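Local coordinates for protein AT-less polyketide synthase (Streptomyces platensis subsp. rosaceus, PDB 4TKT) that is a ketosynthase domain of the AT-less polyketide synthase for isomigrastatin and probably catalyses the condensation that extends the polyketide chain, at residues I9-M14 and G254-R259; A189-H194 and T278-G283. All coordinates share one frame; numbering follows the deposited sequence.

Interaction 1 of 2, residues I9-M14 and G254-R259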
loop_
_atom_site.group_PDB
_atom_site.type_symbol
_atom_site.label_atom_id
_atom_site.label_comp_id
_atom_site.label_asym_id
_atom_site.label_seq_id
_atom_site.Cartn_x
_atom_site.Cartn_y
_atom_site.Cartn_z
ATOM N N ILE A 9 4.696 16.151 5.316
ATOM C CA ILE A 9 5.304 14.986 4.696
ATOM C C ILE A 9 4.449 14.527 3.527
ATOM O O ILE A 9 3.299 14.127 3.706
ATOM C CB ILE A 9 5.479 13.831 5.692
ATOM C CG1 ILE A 9 6.303 14.290 6.896
ATOM C CG2 ILE A 9 6.131 12.642 5.010
ATOM C CD1 ILE A 9 7.665 14.824 6.535
ATOM N N ALA A 10 5.017 14.592 2.328
ATOM C CA ALA A 10 4.285 14.268 1.113
ATOM C C ALA A 10 4.278 12.774 0.836
ATOM O O ALA A 10 5.238 12.069 1.138
ATOM C CB ALA A 10 4.874 15.013 -0.068
ATOM N N ILE A 11 3.180 12.297 0.263
ATOM C CA ILE A 11 3.098 10.924 -0.215
ATOM C C ILE A 11 3.292 10.915 -1.726
ATOM O O ILE A 11 2.441 11.403 -2.470
ATOM C CB ILE A 11 1.755 10.282 0.151
ATOM C CG1 ILE A 11 1.581 10.267 1.670
ATOM C CG2 ILE A 11 1.661 8.877 -0.420
ATOM C CD1 ILE A 11 0.203 9.854 2.126
ATOM N N VAL A 12 4.414 10.366 -2.179
ATOM C CA VAL A 12 4.791 10.470 -3.583
ATOM C C VAL A 12 4.593 9.173 -4.365
ATOM O O VAL A 12 4.865 9.119 -5.563
ATOM C CB VAL A 12 6.259 10.908 -3.729
ATOM C CG1 VAL A 12 6.481 12.228 -3.021
ATOM C CG2 VAL A 12 7.186 9.842 -3.176
ATOM N N GLY A 13 4.115 8.135 -3.689
ATOM C CA GLY A 13 3.871 6.858 -4.333
ATOM C C GLY A 13 3.182 5.892 -3.393
ATOM O O GLY A 13 3.362 5.963 -2.178
HETATM N N MSE A 14 2.387 4.985 -3.947
HETATM C CA MSE A 14 1.669 4.032 -3.114
HETATM C C MSE A 14 1.386 2.722 -3.831
HETATM O O MSE A 14 1.115 2.701 -5.031
HETATM C CB MSE A 14 0.356 4.643 -2.625
HETATM C CG MSE A 14 -0.299 3.859 -1.504
HETATM SE SE MSE A 14 -1.822 4.784 -0.707
HETATM C CE MSE A 14 -1.850 3.839 1.000
ATOM N N GLY A 254 0.723 -3.343 1.994
ATOM C CA GLY A 254 0.685 -1.996 1.459
ATOM C C GLY A 254 1.879 -1.172 1.886
ATOM O O GLY A 254 2.538 -1.490 2.878
ATOM N N ALA A 255 2.160 -0.112 1.134
ATOM C CA ALA A 255 3.264 0.783 1.461
ATOM C C ALA A 255 3.098 2.156 0.819
ATOM O O ALA A 255 2.409 2.305 -0.190
ATOM C CB ALA A 255 4.586 0.169 1.037
ATOM N N VAL A 256 3.727 3.156 1.423
ATOM C CA VAL A 256 3.789 4.490 0.843
ATOM C C VAL A 256 5.230 4.978 0.820
ATOM O O VAL A 256 6.028 4.627 1.690
ATOM C CB VAL A 256 2.925 5.502 1.623
ATOM C CG1 VAL A 256 1.457 5.302 1.312
ATOM C CG2 VAL A 256 3.181 5.384 3.115
ATOM N N LEU A 257 5.565 5.774 -0.190
ATOM C CA LEU A 257 6.857 6.440 -0.233
ATOM C C LEU A 257 6.691 7.851 0.315
ATOM O O LEU A 257 5.932 8.650 -0.234
ATOM C CB LEU A 257 7.416 6.469 -1.658
ATOM C CG LEU A 257 8.902 6.817 -1.791
ATOM C CD1 LEU A 257 9.756 5.859 -0.978
ATOM C CD2 LEU A 257 9.336 6.803 -3.246
ATOM N N LEU A 258 7.391 8.148 1.406
ATOM C CA LEU A 258 7.221 9.422 2.096
ATOM C C LEU A 258 8.397 10.365 1.871
ATOM O O LEU A 258 9.539 9.931 1.714
ATOM C CB LEU A 258 7.020 9.190 3.592
ATOM C CG LEU A 258 5.816 8.324 3.956
ATOM C CD1 LEU A 258 5.660 8.248 5.464
ATOM C CD2 LEU A 258 4.560 8.873 3.305
ATOM N N ARG A 259 8.108 11.661 1.887
ATOM C CA ARG A 259 9.091 12.677 1.541
ATOM C C ARG A 259 8.633 14.059 2.007
ATOM O O ARG A 259 7.445 14.368 1.939
ATOM C CB ARG A 259 9.319 12.672 0.030
ATOM C CG ARG A 259 10.439 13.556 -0.436
ATOM C CD ARG A 259 10.776 13.293 -1.884
ATOM N NE ARG A 259 12.043 13.920 -2.234
ATOM C CZ ARG A 259 12.526 13.984 -3.467
ATOM N NH1 ARG A 259 11.837 13.459 -4.470
ATOM N NH2 ARG A 259 13.690 14.575 -3.694
#

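Interaction 2 of 2, residues A189-H194 and T278-G283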
loop_
_atom_site.group_PDB
_atom_site.type_symbol
_atom_site.label_atom_id
_atom_site.label_comp_id
_atom_site.label_asym_id
_atom_site.label_seq_id
_atom_site.Cartn_x
_atom_site.Cartn_y
_atom_site.Cartn_z
ATOM N N ALA A 189 1.214 -0.562 11.236
ATOM C CA ALA A 189 1.459 0.194 10.009
ATOM C C ALA A 189 1.467 1.698 10.266
ATOM O O ALA A 189 2.320 2.423 9.754
ATOM C CB ALA A 189 0.421 -0.154 8.958
ATOM N N LEU A 190 0.515 2.163 11.066
ATOM C CA LEU A 190 0.435 3.578 11.398
ATOM C C LEU A 190 1.595 3.995 12.288
ATOM O O LEU A 190 2.053 5.135 12.232
ATOM C CB LEU A 190 -0.896 3.894 12.076
ATOM C CG LEU A 190 -1.825 4.747 11.215
ATOM C CD1 LEU A 190 -2.028 4.093 9.862
ATOM C CD2 LEU A 190 -3.152 4.988 11.907
ATOM N N SER A 191 2.072 3.069 13.111
ATOM C CA SER A 191 3.220 3.341 13.962
ATOM C C SER A 191 4.482 3.466 13.118
ATOM O O SER A 191 5.353 4.285 13.408
ATOM C CB SER A 191 3.385 2.246 15.012
ATOM O OG SER A 191 2.268 2.206 15.879
ATOM N N ALA A 192 4.572 2.651 12.071
ATOM C CA ALA A 192 5.697 2.714 11.143
ATOM C C ALA A 192 5.722 4.060 10.432
ATOM O O ALA A 192 6.769 4.698 10.320
ATOM C CB ALA A 192 5.623 1.581 10.131
ATOM N N ILE A 193 4.557 4.487 9.959
ATOM C CA ILE A 193 4.414 5.782 9.314
ATOM C C ILE A 193 4.809 6.903 10.269
ATOM O O ILE A 193 5.498 7.851 9.887
ATOM C CB ILE A 193 2.973 5.993 8.819
ATOM C CG1 ILE A 193 2.676 5.021 7.671
ATOM C CG2 ILE A 193 2.755 7.438 8.395
ATOM C CD1 ILE A 193 1.282 5.128 7.102
ATOM N N HIS A 194 4.382 6.773 11.520
ATOM C CA HIS A 194 4.735 7.729 12.560
ATOM C C HIS A 194 6.248 7.867 12.702
ATOM O O HIS A 194 6.784 8.973 12.698
ATOM C CB HIS A 194 4.118 7.308 13.892
ATOM C CG HIS A 194 4.498 8.189 15.039
ATOM N ND1 HIS A 194 3.928 9.426 15.249
ATOM C CD2 HIS A 194 5.397 8.016 16.036
ATOM C CE1 HIS A 194 4.457 9.975 16.326
ATOM N NE2 HIS A 194 5.352 9.139 16.822
ATOM N N THR A 278 1.079 13.126 13.004
ATOM C CA THR A 278 0.881 11.779 13.523
ATOM C C THR A 278 1.042 11.782 15.034
ATOM O O THR A 278 1.685 12.668 15.595
ATOM C CB THR A 278 1.877 10.773 12.918
ATOM O OG1 THR A 278 3.208 11.115 13.322
ATOM C CG2 THR A 278 1.793 10.770 11.400
ATOM N N ALA A 279 0.456 10.791 15.694
ATOM C CA ALA A 279 0.589 10.671 17.138
ATOM C C ALA A 279 0.461 9.222 17.575
ATOM O O ALA A 279 -0.222 8.428 16.933
ATOM C CB ALA A 279 -0.441 11.532 17.841
ATOM N N VAL A 280 1.117 8.893 18.681
ATOM C CA VAL A 280 1.164 7.524 19.177
ATOM C C VAL A 280 1.170 7.499 20.710
ATOM O O VAL A 280 1.912 8.249 21.342
ATOM C CB VAL A 280 2.410 6.795 18.625
ATOM C CG1 VAL A 280 2.846 5.680 19.548
ATOM C CG2 VAL A 280 2.136 6.269 17.223
ATOM N N ASN A 281 0.327 6.656 21.304
ATOM C CA ASN A 281 0.323 6.492 22.756
ATOM C C ASN A 281 -0.133 5.099 23.192
ATOM O O ASN A 281 -0.148 4.166 22.391
ATOM C CB ASN A 281 -0.551 7.566 23.418
ATOM C CG ASN A 281 -2.036 7.403 23.125
ATOM O OD1 ASN A 281 -2.468 6.432 22.505
ATOM N ND2 ASN A 281 -2.827 8.362 23.586
ATOM N N HIS A 282 -0.512 4.968 24.459
ATOM C CA HIS A 282 -0.986 3.692 24.980
ATOM C C HIS A 282 -2.138 3.879 25.966
ATOM O O HIS A 282 -2.207 4.883 26.673
ATOM C CB HIS A 282 0.157 2.928 25.647
ATOM C CG HIS A 282 -0.183 1.511 25.983
ATOM N ND1 HIS A 282 -0.685 1.137 27.211
ATOM C CD2 HIS A 282 -0.100 0.376 25.249
ATOM C CE1 HIS A 282 -0.894 -0.167 27.220
ATOM N NE2 HIS A 282 -0.545 -0.654 26.041
ATOM N N GLY A 283 -3.034 2.897 26.010
ATOM C CA GLY A 283 -4.245 2.988 26.806
ATOM C C GLY A 283 -4.052 2.895 28.308
ATOM O O GLY A 283 -4.970 3.191 29.073
#

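Interaction 1 of 2, residues I9-M14 and G254-R259
Ala10, Val12 and Gly13 meet Leu257 and Arg259 through an antiparallel backbone ladder. Arg259 N donates to Ala10 O at 3.0 Å; the return pair, Ala10 N to Arg259 O, is modelled so short that its length is doubtful. Further along, Val12 N reaches Leu257 O at 3.0 Å, almost linear at 170°, while Leu257 N gives its hydrogen to Gly13 O, 34° from that carbonyl's plane. Two consecutive residues, Val12 and Gly13, thus stand opposite the single Leu257, a beta bulge. The pairing resumes one residue further on, with Met14 facing Val256.

The apolar contacts fall on two faces. On one, Ile11 CG1 lies alongside Leu258 CD2 at 3.7 Å, and the selenomethionine Met14, its CG anti to the backbone N (chi1 -167°), runs beside Val256, with CG and CE both 3.6 Å from Val256 CG1. Helices 366-380 and 188-202 pack over this face. At the bulge, Val12 CG2 leans over Leu257 CB at 3.7 Å, and Ala10 and Val12 touch helix 261-266. Arg259 stretches away to salt bridges with Asp267 and Asp269.

An antiparallel strand 252-260 set between strand 9-17 and strand 208-214 matches the N-terminal half of the thiolase fold, where the fifth strand opposes its neighbours.

Interaction 2 of 2, residues A189-H194 and T278-G283
His194 and Thr278 cross obliquely and are joined by a hydrogen bond: His194 ND1 lies 2.7 Å from Thr278 OG1, and either group could be the donor. The hydroxyl sits at the ring's edge, somewhat out of its plane and displaced to the side away from Val280; the bond is bent (135°). Val280 approaches the same ring from over one face. Its CG2 is 4.0 Å from the centroid of the His194 ring and 20° off the ring normal, a CH-pi contact displaced toward CG, which is 3.7 Å from that methyl. An alanine in place of His194 would probably leave Thr278 OG1 without this partner and open a gap beside the Val280 methyl.

The torsions explain the meeting. His194 carries CG anti to its backbone N (chi1 176°), which swings the imidazole off the helix toward the strand, and Thr278 holds OG1 between its own N and carbonyl carbon (chi1 65°), turned to the ring. Thr278 and Val280 both direct CB at the helix, whereas Ala279 between them points away, against helix 294-308; the strand is therefore covered by helices on its two faces. The axes of 189-194 and 278-282 pass 8.4 Å apart at 121°; with helix 188-202 packed on one face of the sheet, this layering is consistent with the alternating alpha and beta layers of the thiolase fold.

Farther out, the Thr278 carbonyl accepts a hydrogen bond from Arg307 NE. Backbone bonds from Ala279 to His435 and from Asn281 to Asn433 tie the strand to its neighbour 432-439. One turn before His194, Ser191 only brushes Val280, its OG being bonded to Ala187 O and Thr184 OG1. On the helix, Leu190 packs on strands 432-439 and 421-427, and Ile193 on Leu371 of helix 366-380.

Overall arrangement
From the N terminus, strand 9-17 comes first, and interaction 1 closes a loop of 239 residues when strand 252-260 returns beside it. Helix 188-202 lies within that loop, but its partner, strand 273-282, follows it, so interaction 2 closes a shorter loop of 83 residues that crosses the first. In the beta sheet, strand 9-17 is flanked by 252-260 on one side and 273-282 on the other. Interaction 1 joins neighbouring strands, while interaction 2 sets a helix across the sheet. Their centres are 16 Å apart, and they meet where Leu258 CD1 lies 4.2 Å from Ile193 CG2, on the face of the shared sheet that helix 188-202 packs against.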